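Sphingomyelinase-c (Listeria ivanovii, PDB 1ZWX) belongs to the DNase I-like endonuclease/exonuclease/phosphatase superfamily and folds as a beta sandwich of two mixed sheets accompanied by helices. Local coordinates at residues S107-V112 with M139-P144; I111-Q116 with F133-I138; I51-F56 with G101-V106. All blocks are in the same frame, centred on the assembly; numbering follows the deposited sequence.

Contact 1: residues S107-V112 with M139-P144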
loop_
_atom_site.group_PDB
_atom_site.type_symbol
_atom_site.label_atom_id
_atom_site.label_comp_id
_atom_site.label_asym_id
_atom_site.label_seq_id
_atom_site.Cartn_x
_atom_site.Cartn_y
_atom_site.Cartn_z
ATOM N N SER A 107 1.922 -12.885 3.532
ATOM C CA SER A 107 1.151 -13.406 4.663
ATOM C C SER A 107 1.922 -14.520 5.407
ATOM O O SER A 107 2.626 -15.319 4.790
ATOM C CB SER A 107 -0.167 -13.986 4.135
ATOM O OG SER A 107 -0.969 -14.439 5.215
ATOM N N GLN A 108 1.783 -14.563 6.723
ATOM C CA GLN A 108 2.207 -15.777 7.434
ATOM C C GLN A 108 1.261 -16.957 7.233
ATOM O O GLN A 108 1.617 -18.084 7.621
ATOM C CB GLN A 108 2.448 -15.519 8.911
ATOM C CG GLN A 108 1.288 -15.063 9.682
ATOM C CD GLN A 108 1.557 -15.100 11.171
ATOM O OE1 GLN A 108 1.515 -14.068 11.839
ATOM N NE2 GLN A 108 1.834 -16.304 11.709
ATOM N N TRP A 109 0.093 -16.701 6.615
ATOM C CA TRP A 109 -0.969 -17.714 6.392
ATOM C C TRP A 109 -1.088 -18.138 4.959
ATOM O O TRP A 109 -0.829 -17.357 4.037
ATOM C CB TRP A 109 -2.335 -17.208 6.924
ATOM C CG TRP A 109 -2.204 -16.728 8.299
ATOM C CD1 TRP A 109 -2.142 -15.424 8.711
ATOM C CD2 TRP A 109 -2.044 -17.529 9.475
ATOM N NE1 TRP A 109 -1.943 -15.364 10.056
ATOM C CE2 TRP A 109 -1.880 -16.643 10.556
ATOM C CE3 TRP A 109 -2.012 -18.923 9.715
ATOM C CZ2 TRP A 109 -1.716 -17.082 11.869
ATOM C CZ3 TRP A 109 -1.843 -19.364 11.023
ATOM C CH2 TRP A 109 -1.702 -18.456 12.084
ATOM N N PRO A 110 -1.476 -19.390 4.731
ATOM C CA PRO A 110 -1.569 -19.834 3.377
ATOM C C PRO A 110 -2.573 -19.014 2.536
ATOM O O PRO A 110 -3.668 -18.669 3.010
ATOM C CB PRO A 110 -2.026 -21.284 3.503
ATOM C CG PRO A 110 -2.556 -21.417 4.849
ATOM C CD PRO A 110 -1.817 -20.465 5.703
ATOM N N ILE A 111 -2.166 -18.742 1.305
ATOM C CA ILE A 111 -2.976 -18.038 0.322
ATOM C C ILE A 111 -3.677 -19.073 -0.571
ATOM O O ILE A 111 -3.036 -19.750 -1.351
ATOM C CB ILE A 111 -2.096 -17.066 -0.531
ATOM C CG1 ILE A 111 -1.474 -15.978 0.344
ATOM C CG2 ILE A 111 -2.901 -16.480 -1.725
ATOM C CD1 ILE A 111 -0.383 -15.098 -0.391
ATOM N N VAL A 112 -5.004 -19.203 -0.463
ATOM C CA VAL A 112 -5.744 -20.187 -1.318
ATOM C C VAL A 112 -6.223 -19.623 -2.644
ATOM O O VAL A 112 -6.617 -20.365 -3.568
ATOM C CB VAL A 112 -6.927 -20.809 -0.536
ATOM C CG1 VAL A 112 -6.386 -21.570 0.697
ATOM C CG2 VAL A 112 -7.921 -19.706 -0.073
ATOM N N MET A 139 -6.239 -18.345 4.617
ATOM C CA MET A 139 -6.878 -19.108 5.701
ATOM C C MET A 139 -6.023 -19.031 6.939
ATOM O O MET A 139 -4.818 -19.402 6.913
ATOM C CB MET A 139 -7.069 -20.557 5.259
ATOM C CG MET A 139 -8.040 -20.742 4.104
ATOM S SD MET A 139 -9.747 -20.302 4.635
ATOM C CE MET A 139 -10.025 -21.520 5.924
ATOM N N LYS A 140 -6.628 -18.541 8.015
ATOM C CA LYS A 140 -5.998 -18.505 9.312
ATOM C C LYS A 140 -6.810 -19.416 10.267
ATOM O O LYS A 140 -7.926 -19.074 10.657
ATOM C CB LYS A 140 -5.939 -17.084 9.861
ATOM C CG LYS A 140 -5.212 -16.949 11.206
ATOM C CD LYS A 140 -5.321 -15.541 11.769
ATOM C CE LYS A 140 -4.684 -15.412 13.153
ATOM N NZ LYS A 140 -4.641 -14.055 13.753
ATOM N N ASN A 141 -6.236 -20.564 10.617
ATOM C CA ASN A 141 -6.825 -21.452 11.632
ATOM C C ASN A 141 -8.298 -21.762 11.337
ATOM O O ASN A 141 -9.143 -21.640 12.228
ATOM C CB ASN A 141 -6.639 -20.853 13.026
ATOM C CG ASN A 141 -5.155 -20.639 13.389
ATOM O OD1 ASN A 141 -4.286 -21.384 12.939
ATOM N ND2 ASN A 141 -4.869 -19.594 14.174
ATOM N N GLY A 142 -8.593 -22.095 10.081
ATOM C CA GLY A 142 -9.919 -22.555 9.665
ATOM C C GLY A 142 -10.840 -21.428 9.220
ATOM O O GLY A 142 -12.016 -21.670 8.859
ATOM N N LYS A 143 -10.299 -20.208 9.229
ATOM C CA LYS A 143 -11.102 -19.004 8.997
ATOM C C LYS A 143 -10.570 -18.195 7.808
ATOM O O LYS A 143 -9.370 -17.917 7.729
ATOM C CB LYS A 143 -11.078 -18.156 10.266
ATOM C CG LYS A 143 -11.767 -18.842 11.456
ATOM C CD LYS A 143 -11.542 -18.091 12.760
ATOM C CE LYS A 143 -10.076 -18.048 13.129
ATOM N NZ LYS A 143 -9.767 -17.143 14.278
ATOM N N PRO A 144 -11.473 -17.802 6.891
ATOM C CA PRO A 144 -11.053 -17.024 5.722
ATOM C C PRO A 144 -10.957 -15.516 5.963
ATOM O O PRO A 144 -11.748 -14.914 6.750
ATOM C CB PRO A 144 -12.123 -17.344 4.694
ATOM C CG PRO A 144 -13.395 -17.668 5.545
ATOM C CD PRO A 144 -12.936 -18.042 6.925
#

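Contact 2: residues I111-Q116 with F133-I138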
loop_
_atom_site.group_PDB
_atom_site.type_symbol
_atom_site.label_atom_id
_atom_site.label_comp_id
_atom_site.label_asym_id
_atom_site.label_seq_id
_atom_site.Cartn_x
_atom_site.Cartn_y
_atom_site.Cartn_z
ATOM N N ILE A 111 -2.166 -18.742 1.305
ATOM C CA ILE A 111 -2.976 -18.038 0.322
ATOM C C ILE A 111 -3.677 -19.073 -0.571
ATOM O O ILE A 111 -3.036 -19.750 -1.351
ATOM C CB ILE A 111 -2.096 -17.066 -0.531
ATOM C CG1 ILE A 111 -1.474 -15.978 0.344
ATOM C CG2 ILE A 111 -2.901 -16.480 -1.725
ATOM C CD1 ILE A 111 -0.383 -15.098 -0.391
ATOM N N VAL A 112 -5.004 -19.203 -0.463
ATOM C CA VAL A 112 -5.744 -20.187 -1.318
ATOM C C VAL A 112 -6.223 -19.623 -2.644
ATOM O O VAL A 112 -6.617 -20.365 -3.568
ATOM C CB VAL A 112 -6.927 -20.809 -0.536
ATOM C CG1 VAL A 112 -6.386 -21.570 0.697
ATOM C CG2 VAL A 112 -7.921 -19.706 -0.073
ATOM N N GLU A 113 -6.200 -18.286 -2.741
ATOM C CA GLU A 113 -6.547 -17.599 -3.970
ATOM C C GLU A 113 -5.778 -16.280 -4.056
ATOM O O GLU A 113 -5.661 -15.555 -3.064
ATOM C CB GLU A 113 -8.045 -17.292 -3.999
ATOM C CG GLU A 113 -8.550 -17.159 -5.412
ATOM C CD GLU A 113 -10.047 -16.875 -5.474
ATOM O OE1 GLU A 113 -10.807 -17.310 -4.564
ATOM O OE2 GLU A 113 -10.451 -16.220 -6.451
ATOM N N LYS A 114 -5.232 -16.004 -5.235
ATOM C CA LYS A 114 -4.592 -14.693 -5.499
ATOM C C LYS A 114 -4.805 -14.284 -6.938
ATOM O O LYS A 114 -4.583 -15.078 -7.861
ATOM C CB LYS A 114 -3.097 -14.658 -5.115
ATOM C CG LYS A 114 -2.201 -15.686 -5.795
ATOM C CD LYS A 114 -0.766 -15.603 -5.196
ATOM C CE LYS A 114 0.124 -16.693 -5.724
ATOM N NZ LYS A 114 -0.224 -17.989 -5.120
ATOM N N SER A 115 -5.251 -13.036 -7.149
ATOM C CA SER A 115 -5.403 -12.524 -8.495
ATOM C C SER A 115 -4.983 -11.048 -8.532
ATOM O O SER A 115 -4.833 -10.417 -7.495
ATOM C CB SER A 115 -6.853 -12.692 -8.972
ATOM O OG SER A 115 -7.706 -11.977 -8.096
ATOM N N GLN A 116 -4.738 -10.535 -9.731
ATOM C CA GLN A 116 -4.339 -9.146 -9.888
ATOM C C GLN A 116 -5.266 -8.471 -10.886
ATOM O O GLN A 116 -5.769 -9.093 -11.834
ATOM C CB GLN A 116 -2.863 -9.031 -10.343
ATOM C CG GLN A 116 -2.628 -9.565 -11.742
ATOM C CD GLN A 116 -1.230 -9.242 -12.258
ATOM O OE1 GLN A 116 -0.596 -8.331 -11.759
ATOM N NE2 GLN A 116 -0.757 -9.998 -13.255
ATOM N N PHE A 133 -4.587 -3.505 -8.344
ATOM C CA PHE A 133 -4.678 -4.058 -7.012
ATOM C C PHE A 133 -4.445 -5.568 -7.057
ATOM O O PHE A 133 -4.617 -6.191 -8.105
ATOM C CB PHE A 133 -6.036 -3.720 -6.328
ATOM C CG PHE A 133 -7.248 -4.154 -7.103
ATOM C CD1 PHE A 133 -7.847 -3.286 -8.024
ATOM C CD2 PHE A 133 -7.868 -5.393 -6.840
ATOM C CE1 PHE A 133 -9.007 -3.680 -8.738
ATOM C CE2 PHE A 133 -9.019 -5.774 -7.518
ATOM C CZ PHE A 133 -9.583 -4.920 -8.486
ATOM N N ALA A 134 -4.012 -6.102 -5.919
ATOM C CA ALA A 134 -3.847 -7.548 -5.706
ATOM C C ALA A 134 -4.940 -8.004 -4.742
ATOM O O ALA A 134 -5.239 -7.323 -3.762
ATOM C CB ALA A 134 -2.464 -7.836 -5.074
ATOM N N TYR A 135 -5.508 -9.176 -5.022
ATOM C CA TYR A 135 -6.517 -9.743 -4.135
ATOM C C TYR A 135 -5.922 -11.055 -3.620
ATOM O O TYR A 135 -5.399 -11.822 -4.409
ATOM C CB TYR A 135 -7.776 -10.067 -4.944
ATOM C CG TYR A 135 -8.716 -11.019 -4.228
ATOM C CD1 TYR A 135 -9.556 -10.557 -3.194
ATOM C CD2 TYR A 135 -8.726 -12.394 -4.543
ATOM C CE1 TYR A 135 -10.434 -11.460 -2.502
ATOM C CE2 TYR A 135 -9.571 -13.287 -3.855
ATOM C CZ TYR A 135 -10.426 -12.806 -2.859
ATOM O OH TYR A 135 -11.265 -13.679 -2.178
ATOM N N VAL A 136 -6.021 -11.273 -2.324
ATOM C CA VAL A 136 -5.758 -12.605 -1.770
ATOM C C VAL A 136 -6.912 -13.088 -0.886
ATOM O O VAL A 136 -7.540 -12.295 -0.190
ATOM C CB VAL A 136 -4.403 -12.687 -0.985
ATOM C CG1 VAL A 136 -3.230 -12.302 -1.863
ATOM C CG2 VAL A 136 -4.397 -11.875 0.299
ATOM N N LYS A 137 -7.148 -14.398 -0.903
ATOM C CA LYS A 137 -7.914 -15.067 0.155
ATOM C C LYS A 137 -6.920 -15.936 0.983
ATOM O O LYS A 137 -6.247 -16.744 0.422
ATOM C CB LYS A 137 -9.017 -15.942 -0.436
ATOM C CG LYS A 137 -9.892 -16.628 0.700
ATOM C CD LYS A 137 -10.863 -17.669 0.106
ATOM C CE LYS A 137 -11.839 -18.264 1.185
ATOM N NZ LYS A 137 -12.715 -19.286 0.482
ATOM N N ILE A 138 -6.777 -15.660 2.274
ATOM C CA ILE A 138 -5.912 -16.453 3.136
ATOM C C ILE A 138 -6.800 -17.259 4.088
ATOM O O ILE A 138 -7.941 -16.868 4.367
ATOM C CB ILE A 138 -4.898 -15.596 3.983
ATOM C CG1 ILE A 138 -5.599 -14.652 4.940
ATOM C CG2 ILE A 138 -3.918 -14.760 3.064
ATOM C CD1 ILE A 138 -5.046 -14.724 6.351
#

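Contact 3: residues I51-F56 with G101-V106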
loop_
_atom_site.group_PDB
_atom_site.type_symbol
_atom_site.label_atom_id
_atom_site.label_comp_id
_atom_site.label_asym_id
_atom_site.label_seq_id
_atom_site.Cartn_x
_atom_site.Cartn_y
_atom_site.Cartn_z
ATOM N N ILE A 51 0.925 -5.403 3.434
ATOM C CA ILE A 51 0.641 -4.877 2.082
ATOM C C ILE A 51 1.781 -3.943 1.727
ATOM O O ILE A 51 2.114 -3.083 2.514
ATOM C CB ILE A 51 -0.684 -4.062 2.050
ATOM C CG1 ILE A 51 -1.877 -4.986 2.353
ATOM C CG2 ILE A 51 -0.829 -3.315 0.666
ATOM C CD1 ILE A 51 -3.231 -4.199 2.546
ATOM N N LEU A 52 2.400 -4.150 0.561
ATOM C CA LEU A 52 3.478 -3.252 0.125
ATOM C C LEU A 52 3.028 -2.418 -1.073
ATOM O O LEU A 52 2.290 -2.914 -1.906
ATOM C CB LEU A 52 4.690 -4.073 -0.302
ATOM C CG LEU A 52 5.251 -4.994 0.775
ATOM C CD1 LEU A 52 6.388 -5.797 0.146
ATOM C CD2 LEU A 52 5.758 -4.191 1.978
ATOM N N ASN A 53 3.498 -1.177 -1.144
ATOM C CA ASN A 53 3.236 -0.265 -2.288
ATOM C C ASN A 53 4.590 0.310 -2.724
ATOM O O ASN A 53 5.515 0.408 -1.921
ATOM C CB ASN A 53 2.398 0.963 -1.869
ATOM C CG ASN A 53 0.928 0.658 -1.564
ATOM O OD1 ASN A 53 0.245 1.515 -0.997
ATOM N ND2 ASN A 53 0.453 -0.546 -1.893
ATOM N N GLU A 54 4.669 0.741 -3.983
ATOM C CA GLU A 54 5.900 1.331 -4.566
ATOM C C GLU A 54 7.132 0.416 -4.483
ATOM O O GLU A 54 8.296 0.879 -4.381
ATOM C CB GLU A 54 6.175 2.711 -3.994
ATOM C CG GLU A 54 5.155 3.725 -4.489
ATOM C CD GLU A 54 5.419 5.178 -4.024
ATOM O OE1 GLU A 54 6.553 5.515 -3.599
ATOM O OE2 GLU A 54 4.453 5.976 -4.054
ATOM N N ALA A 55 6.864 -0.872 -4.537
ATOM C CA ALA A 55 7.932 -1.878 -4.733
ATOM C C ALA A 55 8.151 -1.994 -6.229
ATOM O O ALA A 55 7.765 -2.984 -6.858
ATOM C CB ALA A 55 7.501 -3.233 -4.116
ATOM N N PHE A 56 8.755 -0.957 -6.819
ATOM C CA PHE A 56 8.864 -0.862 -8.273
ATOM C C PHE A 56 10.197 -1.431 -8.795
ATOM O O PHE A 56 10.227 -2.183 -9.784
ATOM C CB PHE A 56 8.777 0.602 -8.759
ATOM C CG PHE A 56 7.419 1.239 -8.644
ATOM C CD1 PHE A 56 7.277 2.429 -7.934
ATOM C CD2 PHE A 56 6.301 0.680 -9.254
ATOM C CE1 PHE A 56 6.041 3.051 -7.848
ATOM C CE2 PHE A 56 5.044 1.307 -9.159
ATOM C CZ PHE A 56 4.930 2.477 -8.457
ATOM N N GLY A 101 3.168 -2.433 -11.147
ATOM C CA GLY A 101 2.291 -1.605 -10.306
ATOM C C GLY A 101 2.738 -1.379 -8.882
ATOM O O GLY A 101 2.123 -0.594 -8.157
ATOM N N GLY A 102 3.824 -2.052 -8.483
ATOM C CA GLY A 102 4.488 -1.785 -7.199
ATOM C C GLY A 102 3.786 -2.406 -5.993
ATOM O O GLY A 102 4.279 -2.311 -4.889
ATOM N N VAL A 103 2.660 -3.083 -6.212
ATOM C CA VAL A 103 1.886 -3.661 -5.082
ATOM C C VAL A 103 2.153 -5.151 -4.897
ATOM O O VAL A 103 2.059 -5.898 -5.830
ATOM C CB VAL A 103 0.355 -3.503 -5.280
ATOM C CG1 VAL A 103 -0.404 -4.175 -4.099
ATOM C CG2 VAL A 103 -0.026 -2.002 -5.403
ATOM N N ALA A 104 2.468 -5.561 -3.675
ATOM C CA ALA A 104 2.492 -6.992 -3.356
ATOM C C ALA A 104 1.824 -7.224 -2.014
ATOM O O ALA A 104 1.744 -6.328 -1.213
ATOM C CB ALA A 104 3.989 -7.549 -3.329
ATOM N N VAL A 105 1.366 -8.451 -1.772
ATOM C CA VAL A 105 0.810 -8.796 -0.439
ATOM C C VAL A 105 1.482 -10.060 0.066
ATOM O O VAL A 105 1.574 -11.009 -0.670
ATOM C CB VAL A 105 -0.711 -9.051 -0.505
ATOM C CG1 VAL A 105 -1.255 -9.468 0.859
ATOM C CG2 VAL A 105 -1.457 -7.758 -0.946
ATOM N N VAL A 106 1.941 -10.047 1.304
ATOM C CA VAL A 106 2.600 -11.218 1.894
ATOM C C VAL A 106 1.883 -11.589 3.199
ATOM O O VAL A 106 1.300 -10.728 3.888
ATOM C CB VAL A 106 4.136 -10.969 2.115
ATOM C CG1 VAL A 106 4.782 -10.470 0.784
ATOM C CG2 VAL A 106 4.426 -10.033 3.242
HETATM O O HOH W 1 2.532 0.689 -5.704
#

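Contact 1: residues S107-V112 with M139-P144
Trp-109, Pro-110 and Val-112 lie against the end of a beta hairpin at the protein surface, where strand 132-140 passes into strand 143-151 through a type I' turn with Asn-141 and Gly-142 at its corners. Two residues before the tryptophan, Ser-107 OG accepts from Trp-109 N at 2.9 Å, an ST turn at the end of strand 104-107, and the same hydroxyl is also hydrogen-bonded to the backbone O of Asp-48. At Trp-109 the indole stands beside its own backbone N (chi1 -51°), with one face turned to the aliphatic part of Lys-140, whose chain crosses it obliquely. Lys-140 CG rides over the six-membered ring, 3.5 Å from its centroid and 17° off the normal, a clear CH-pi contact. The extended lysine chain continues past the indole, with Lys-140 CE 3.6 Å from Trp-109 CZ2. Trp-109 NE1 is hydrogen-bonded to Asp-48 OD1 and Lys-140 NZ makes a salt bridge to the same oxygen, so one carboxylate joins the two residues. Asn-141 OD1 nears Trp-109 CZ3 at 3.7 Å, its amide steeply inclined to the ring. Pro-110 then supplies the backbone tie, its O accepting from Met-139 N at 3.0 Å, while its ring atom CD rests 3.4 Å from Met-139 O. Last comes Val-112, whose CG1 meets Met-139 CG at 3.9 Å.

Contact 2: residues I111-Q116 with F133-I138
Glu-113 and Ser-115 pair with Lys-137 and Tyr-135 in the antiparallel ladder of strands 111-118 and 132-140, neighbours in one sheet of the two-sheet sandwich, interrupted at one end by a classic beta bulge in which Val-112 and Glu-113 both face Lys-137. The tight part is the backbone and the face carrying Ile-111, Val-136 and Ile-138. Tyr-135 N donates to Ser-115 O at 2.8 Å, nearly straight (173°), and Tyr-135 O takes the N-H of Ser-115. At the bulge, Lys-137 O accepts from Val-112 N and Lys-137 N donates to Glu-113 O. Ile-111 CG1 meets Ile-138 CG2 at 3.9 Å, and Val-136 and Ile-138 go on to touch strand 104-107 of the other sheet.

The opposite face is buried under helix 161-182 at Ser-115 and Tyr-135, where Phe-178 meets the tyrosine ring edge-to-face, but becomes more open toward the bulge. There Val-112 CG2 lies across the extended chain of Lys-137, 3.6 Å from its CD. Glu-113 OE1 stays 5.7 Å from Lys-137 NZ; OE2 forms a salt bridge to Lys-182. With CG anti to N (chi1 -155°) and the chain extended, Glu-113 CD reaches the Tyr-135 ring edge, planes 72° apart, 4.0 Å from Tyr-135 CE2.

Contact 3: residues I51-F56 with G101-V106
The ring of Phe-56 comes up against Gly-101 and Gly-102 just beyond the point where strands 49-55 and 104-107 run antiparallel. CB and CG meet nothing of the other segment; CG is anti to the carbonyl carbon (chi1 -71°), which brings the CD2-CE2 flank to the glycines. Phe-56 CD2 lies 3.7 Å from Gly-102 CA. Phe-56 CE2 is 3.6 Å from Gly-101 C, and CZ, at the tip, only grazes Gly-101 O. Glu-54 CA lies over one face of the ring, toward its rim. A CB on Gly-102 would run into Phe-56 CE2, so the absence of a side chain allows the approach; its positive phi also suits glycine. Gly-102 O accepts from Ala-55 N at 3.0 Å, on an in-plane lone pair, where Ala-55 centres an inverse gamma turn. A water accepts from Glu-54 N and donates to Gly-101 O. Farther along, Leu-52 N donates almost straight (175°) to Ala-104 O at 2.9 Å, and Leu-52 O accepts the N-H of Ala-104 from above its carbonyl plane. Glu-54 OE2 is hydrogen-bonded to Asn-17; a phosphate ion, probably from the crystallisation liquor, lies about 3 Å from the Glu-54 side chain, consistent with a pocket at the strand end. Strand 49-55 lies between strands 104-107 and 12-20; Leu-52 packs on Leu-64 and Leu-65 of helix 58-67, while Ile-51 faces Ile-147 of strand 143-151 in the second sheet.

How the contacts relate
From the N terminus, contact 3 comes first: it closes a 44-residue loop containing helix 58-67 and joins neighbouring strands of one sheet. The chain leaves that sheet at residue 107 and enters the other by 111-118; contacts 1 and 2 both open only after contact 3 has closed. Contact 2 closes the shorter loop, 16 residues, and nests inside contact 1, sharing Ile-111 and Val-112 with it; contact 1 continues the same strand pair toward the hairpin end. Nothing crosses. The two sheets meet directly between contacts 2 and 3, where Val-136 CG2 lies 4.0 Å from Val-105 CG1, while contacts 1 and 3 merely adjoin in sequence.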